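Local coordinates for protein PfVFT1 (PDB 5JKQ) that probably binds a still unidentified small solute between the two lobes of a Venus flytrap domain, as solute-binding proteins do, at residues A[76-88]-A[141-153]. The protein carries 3 engineered substitutions. Sequence-based numbering, arbitrary orientation.
Sequences KEVKIGALKNKNW and DKDIHMTDNYFLS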
loop_
_atom_site.group_PDB
_atom_site.type_symbol
_atom_site.label_atom_id
_atom_site.label_comp_id
_atom_site.label_asym_id
_atom_site.label_seq_id
_atom_site.Cartn_x
_atom_site.Cartn_y
_atom_site.Cartn_z
ATOM N N LYS A 76 -17.192 -17.745 10.495
ATOM C CA LYS A 76 -17.502 -16.325 10.649
ATOM C C LYS A 76 -16.279 -15.573 11.174
ATOM O O LYS A 76 -16.389 -14.722 12.060
ATOM C CB LYS A 76 -18.701 -16.116 11.584
ATOM C CG LYS A 76 -20.059 -16.406 10.956
ATOM C CD LYS A 76 -21.190 -15.943 11.874
ATOM C CE LYS A 76 -22.549 -15.987 11.186
ATOM N NZ LYS A 76 -23.035 -17.375 10.938
ATOM N N GLU A 77 -15.111 -15.903 10.631
ATOM C CA GLU A 77 -13.874 -15.246 11.035
ATOM C C GLU A 77 -12.816 -15.270 9.936
ATOM O O GLU A 77 -12.655 -16.269 9.234
ATOM C CB GLU A 77 -13.312 -15.901 12.299
ATOM C CG GLU A 77 -11.997 -15.287 12.772
ATOM C CD GLU A 77 -11.535 -15.839 14.107
ATOM O OE1 GLU A 77 -12.126 -15.467 15.144
ATOM O OE2 GLU A 77 -10.577 -16.639 14.121
ATOM N N VAL A 78 -12.100 -14.156 9.803
ATOM C CA VAL A 78 -10.961 -14.061 8.899
ATOM C C VAL A 78 -9.715 -13.689 9.700
ATOM O O VAL A 78 -9.774 -12.857 10.606
ATOM C CB VAL A 78 -11.202 -13.024 7.777
ATOM C CG1 VAL A 78 -11.521 -11.649 8.361
ATOM C CG2 VAL A 78 -10.000 -12.957 6.835
ATOM N N LYS A 79 -8.594 -14.322 9.364
ATOM C CA LYS A 79 -7.319 -14.052 10.020
ATOM C C LYS A 79 -6.438 -13.172 9.140
ATOM O O LYS A 79 -6.070 -13.565 8.032
ATOM C CB LYS A 79 -6.591 -15.357 10.342
ATOM C CG LYS A 79 -7.407 -16.356 11.145
ATOM C CD LYS A 79 -6.599 -17.618 11.404
ATOM C CE LYS A 79 -7.482 -18.793 11.786
ATOM N NZ LYS A 79 -6.893 -20.085 11.328
ATOM N N ILE A 80 -6.106 -11.982 9.640
ATOM C CA ILE A 80 -5.277 -11.032 8.906
ATOM C C ILE A 80 -3.899 -10.944 9.551
ATOM O O ILE A 80 -3.770 -10.972 10.775
ATOM C CB ILE A 80 -5.927 -9.624 8.850
ATOM C CG1 ILE A 80 -7.117 -9.617 7.887
ATOM C CG2 ILE A 80 -4.938 -8.565 8.365
ATOM C CD1 ILE A 80 -8.364 -10.251 8.424
ATOM N N GLY A 81 -2.874 -10.838 8.710
ATOM C CA GLY A 81 -1.503 -10.733 9.171
ATOM C C GLY A 81 -0.952 -9.329 9.013
ATOM O O GLY A 81 -1.185 -8.669 8.000
ATOM N N ALA A 82 -0.219 -8.875 10.025
ATOM C CA ALA A 82 0.446 -7.579 9.977
ATOM C C ALA A 82 1.775 -7.649 10.723
ATOM O O ALA A 82 1.977 -8.529 11.556
ATOM C CB ALA A 82 -0.445 -6.504 10.572
ATOM N N LEU A 83 2.682 -6.728 10.410
ATOM C CA LEU A 83 3.972 -6.665 11.091
ATOM C C LEU A 83 3.778 -6.262 12.550
ATOM O O LEU A 83 2.993 -5.362 12.849
ATOM C CB LEU A 83 4.906 -5.677 10.388
ATOM C CG LEU A 83 5.274 -5.995 8.937
ATOM C CD1 LEU A 83 5.926 -4.789 8.282
ATOM C CD2 LEU A 83 6.198 -7.203 8.858
ATOM N N LYS A 84 4.491 -6.927 13.458
ATOM C CA LYS A 84 4.358 -6.646 14.888
ATOM C C LYS A 84 5.157 -5.416 15.308
ATOM O O LYS A 84 6.097 -5.008 14.624
ATOM C CB LYS A 84 4.798 -7.855 15.725
ATOM C CG LYS A 84 6.205 -8.365 15.451
ATOM C CD LYS A 84 6.604 -9.449 16.455
ATOM C CE LYS A 84 5.720 -10.689 16.351
ATOM N NZ LYS A 84 6.068 -11.717 17.376
ATOM N N ASN A 85 4.761 -4.832 16.436
ATOM C CA ASN A 85 5.459 -3.693 17.029
ATOM C C ASN A 85 5.504 -2.472 16.115
ATOM O O ASN A 85 6.393 -1.629 16.240
ATOM C CB ASN A 85 6.885 -4.093 17.424
ATOM C CG ASN A 85 6.912 -5.233 18.424
ATOM O OD1 ASN A 85 6.153 -5.241 19.394
ATOM N ND2 ASN A 85 7.784 -6.208 18.189
ATOM N N LYS A 86 4.541 -2.375 15.205
ATOM C CA LYS A 86 4.423 -1.206 14.343
ATOM C C LYS A 86 3.406 -0.227 14.913
ATOM O O LYS A 86 2.316 -0.617 15.332
ATOM C CB LYS A 86 4.020 -1.610 12.921
ATOM C CG LYS A 86 5.055 -2.447 12.186
ATOM C CD LYS A 86 6.414 -1.768 12.154
ATOM C CE LYS A 86 7.350 -2.445 11.169
ATOM N NZ LYS A 86 8.755 -1.972 11.316
ATOM N N ASN A 87 3.785 1.048 14.933
ATOM C CA ASN A 87 2.902 2.116 15.377
ATOM C C ASN A 87 3.205 3.392 14.602
ATOM O O ASN A 87 4.239 4.024 14.816
ATOM C CB ASN A 87 3.052 2.351 16.882
ATOM C CG ASN A 87 2.138 3.448 17.401
ATOM O OD1 ASN A 87 1.284 3.962 16.677
ATOM N ND2 ASN A 87 2.306 3.803 18.670
ATOM N N TRP A 88 2.300 3.756 13.695
ATOM C CA TRP A 88 2.462 4.951 12.872
ATOM C C TRP A 88 1.461 6.027 13.271
ATOM O O TRP A 88 1.159 6.929 12.490
ATOM C CB TRP A 88 2.300 4.608 11.391
ATOM C CG TRP A 88 3.243 3.544 10.924
ATOM C CD1 TRP A 88 4.603 3.621 10.873
ATOM C CD2 TRP A 88 2.895 2.242 10.434
ATOM N NE1 TRP A 88 5.126 2.446 10.386
ATOM C CE2 TRP A 88 4.097 1.584 10.109
ATOM C CE3 TRP A 88 1.685 1.570 10.241
ATOM C CZ2 TRP A 88 4.124 0.287 9.602
ATOM C CZ3 TRP A 88 1.715 0.281 9.738
ATOM C CH2 TRP A 88 2.925 -0.346 9.424
ATOM N N ASP A 141 2.230 -20.201 4.810
ATOM C CA ASP A 141 2.046 -21.333 5.717
ATOM C C ASP A 141 0.594 -21.457 6.180
ATOM O O ASP A 141 0.274 -22.302 7.015
ATOM C CB ASP A 141 2.970 -21.200 6.934
ATOM C CG ASP A 141 4.436 -21.393 6.583
ATOM O OD1 ASP A 141 4.729 -21.997 5.529
ATOM O OD2 ASP A 141 5.298 -20.944 7.368
ATOM N N LYS A 142 -0.275 -20.610 5.633
ATOM C CA LYS A 142 -1.709 -20.654 5.923
ATOM C C LYS A 142 -2.030 -20.382 7.393
ATOM O O LYS A 142 -3.042 -20.857 7.909
ATOM C CB LYS A 142 -2.298 -22.011 5.520
ATOM C CG LYS A 142 -1.956 -22.451 4.107
ATOM C CD LYS A 142 -2.939 -23.501 3.598
ATOM C CE LYS A 142 -2.868 -24.796 4.398
ATOM N NZ LYS A 142 -4.008 -25.705 4.084
ATOM N N ASP A 143 -1.170 -19.624 8.065
ATOM C CA ASP A 143 -1.477 -19.137 9.407
ATOM C C ASP A 143 -2.487 -17.996 9.324
ATOM O O ASP A 143 -3.191 -17.702 10.290
ATOM C CB ASP A 143 -0.209 -18.667 10.123
ATOM C CG ASP A 143 0.755 -19.801 10.409
ATOM O OD1 ASP A 143 0.294 -20.889 10.814
ATOM O OD2 ASP A 143 1.976 -19.605 10.225
ATOM N N ILE A 144 -2.551 -17.365 8.155
ATOM C CA ILE A 144 -3.461 -16.253 7.912
ATOM C C ILE A 144 -4.103 -16.392 6.537
ATOM O O ILE A 144 -3.551 -17.040 5.648
ATOM C CB ILE A 144 -2.729 -14.896 8.003
ATOM C CG1 ILE A 144 -1.454 -14.931 7.152
ATOM C CG2 ILE A 144 -2.410 -14.572 9.456
ATOM C CD1 ILE A 144 -0.697 -13.617 7.084
ATOM N N HIS A 145 -5.277 -15.790 6.374
ATOM C CA HIS A 145 -5.946 -15.751 5.081
ATOM C C HIS A 145 -5.453 -14.561 4.260
ATOM O O HIS A 145 -5.502 -14.579 3.029
ATOM C CB HIS A 145 -7.463 -15.665 5.264
ATOM C CG HIS A 145 -8.035 -16.759 6.110
ATOM N ND1 HIS A 145 -8.925 -16.519 7.134
ATOM C CD2 HIS A 145 -7.851 -18.101 6.078
ATOM C CE1 HIS A 145 -9.261 -17.664 7.701
ATOM N NE2 HIS A 145 -8.623 -18.640 7.077
HETATM N N MSE A 146 -4.960 -13.540 4.959
HETATM C CA MSE A 146 -4.649 -12.251 4.353
HETATM C C MSE A 146 -3.547 -11.495 5.062
HETATM O O MSE A 146 -3.369 -11.632 6.272
HETATM C CB MSE A 146 -5.876 -11.351 4.368
HETATM C CG MSE A 146 -6.837 -11.527 3.247
HETATM SE SE MSE A 146 -8.255 -10.227 3.501
HETATM C CE MSE A 146 -7.449 -8.730 2.553
ATOM N N THR A 147 -2.848 -10.654 4.310
ATOM C CA THR A 147 -2.027 -9.610 4.900
ATOM C C THR A 147 -2.898 -8.372 5.065
ATOM O O THR A 147 -3.971 -8.277 4.468
ATOM C CB THR A 147 -0.803 -9.263 4.034
ATOM O OG1 THR A 147 -1.235 -8.616 2.830
ATOM C CG2 THR A 147 -0.007 -10.516 3.692
ATOM N N ASP A 148 -2.440 -7.427 5.878
ATOM C CA ASP A 148 -3.094 -6.131 5.977
ATOM C C ASP A 148 -2.987 -5.426 4.624
ATOM O O ASP A 148 -2.199 -5.831 3.772
ATOM C CB ASP A 148 -2.456 -5.290 7.087
ATOM C CG ASP A 148 -3.312 -4.106 7.488
ATOM O OD1 ASP A 148 -3.432 -3.158 6.685
ATOM O OD2 ASP A 148 -3.855 -4.119 8.615
ATOM N N ASN A 149 -3.779 -4.377 4.423
ATOM C CA ASN A 149 -3.785 -3.670 3.144
ATOM C C ASN A 149 -2.627 -2.687 2.974
ATOM O O ASN A 149 -2.368 -2.231 1.861
ATOM C CB ASN A 149 -5.102 -2.908 2.960
ATOM C CG ASN A 149 -6.315 -3.815 2.993
ATOM O OD1 ASN A 149 -6.537 -4.607 2.078
ATOM N ND2 ASN A 149 -7.119 -3.690 4.044
ATOM N N TYR A 150 -1.933 -2.353 4.060
ATOM C CA TYR A 150 -0.952 -1.270 4.012
ATOM C C TYR A 150 0.331 -1.668 3.293
ATOM O O TYR A 150 1.111 -0.803 2.898
ATOM C CB TYR A 150 -0.622 -0.761 5.427
ATOM C CG TYR A 150 0.069 -1.738 6.362
ATOM C CD1 TYR A 150 1.371 -2.168 6.128
ATOM C CD2 TYR A 150 -0.569 -2.189 7.512
ATOM C CE1 TYR A 150 2.002 -3.044 6.991
ATOM C CE2 TYR A 150 0.056 -3.062 8.381
ATOM C CZ TYR A 150 1.340 -3.486 8.117
ATOM O OH TYR A 150 1.966 -4.354 8.979
ATOM N N PHE A 151 0.545 -2.967 3.119
ATOM C CA PHE A 151 1.775 -3.460 2.508
ATOM C C PHE A 151 1.986 -2.879 1.118
ATOM O O PHE A 151 1.037 -2.714 0.353
ATOM C CB PHE A 151 1.761 -4.987 2.441
ATOM C CG PHE A 151 2.002 -5.643 3.766
ATOM C CD1 PHE A 151 3.292 -5.882 4.208
ATOM C CD2 PHE A 151 0.942 -6.006 4.577
ATOM C CE1 PHE A 151 3.517 -6.478 5.430
ATOM C CE2 PHE A 151 1.163 -6.601 5.801
ATOM C CZ PHE A 151 2.452 -6.837 6.228
ATOM N N LEU A 152 3.237 -2.559 0.807
ATOM C CA LEU A 152 3.582 -1.971 -0.481
ATOM C C LEU A 152 3.278 -2.926 -1.627
ATOM O O LEU A 152 3.379 -4.145 -1.482
ATOM C CB LEU A 152 5.061 -1.580 -0.510
ATOM C CG LEU A 152 5.527 -0.589 0.560
ATOM C CD1 LEU A 152 7.011 -0.311 0.401
ATOM C CD2 LEU A 152 4.733 0.708 0.499
ATOM N N SER A 153 2.911 -2.357 -2.770
ATOM C CA SER A 153 2.633 -3.139 -3.967
ATOM C C SER A 153 3.921 -3.680 -4.584
ATOM O O SER A 153 3.880 -4.537 -5.467
ATOM C CB SER A 153 1.877 -2.286 -4.988
ATOM O OG SER A 153 0.637 -1.845 -4.460
HETATM O O HOH W 1 1.653 -3.761 11.561
#
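H145 and Y150 extend the short parallel pairing of strands 77-83 and 146-147 at its two ends with side-chain bonds. K79 N donates almost straight to H145 ND1 (3.1 Å, 174°) although K79 N lies well out of the imidazole plane, while V78 CA meets the edge of that ring. K79 O takes two amides, H145 N at 2.9 Å and M146 N at 3.3 Å. Next along, G81 N bonds to M146 O and G81 O receives D148 N at 2.8 Å. With CG1 set between its own backbone N and carbonyl carbon (chi1 50°), I144 lays CD1 3.7 Å from G81 CA, where no side chain intervenes.

Beyond the strand pairing, L83 N donates to Y150 OH (2.9 Å), and a water joins the same hydroxyl to L83 O. The phenol ring takes the edge of W88 on one face, W88 CH2 lying 3.7 Å from Y150 CE1, in a T-shaped stack with planes at 77°. Y150 CE1 in turn lies over the centre of the F151 ring, whose CE1 touches L83 CG. An Asx turn, Y150 N to D148 OD1, shapes the backbone that carries Y150, and Y129 and Y94 hold D148 OD2.

Strand 77-83 is the middle of a three-stranded parallel sheet of order 2-1-3 (126-132, 77-83, 146-147), consistent with a solute-binding-protein lobe; helix 102-118 packs against V78 and M146, and V135 of helix 135-140 against I144 and T147.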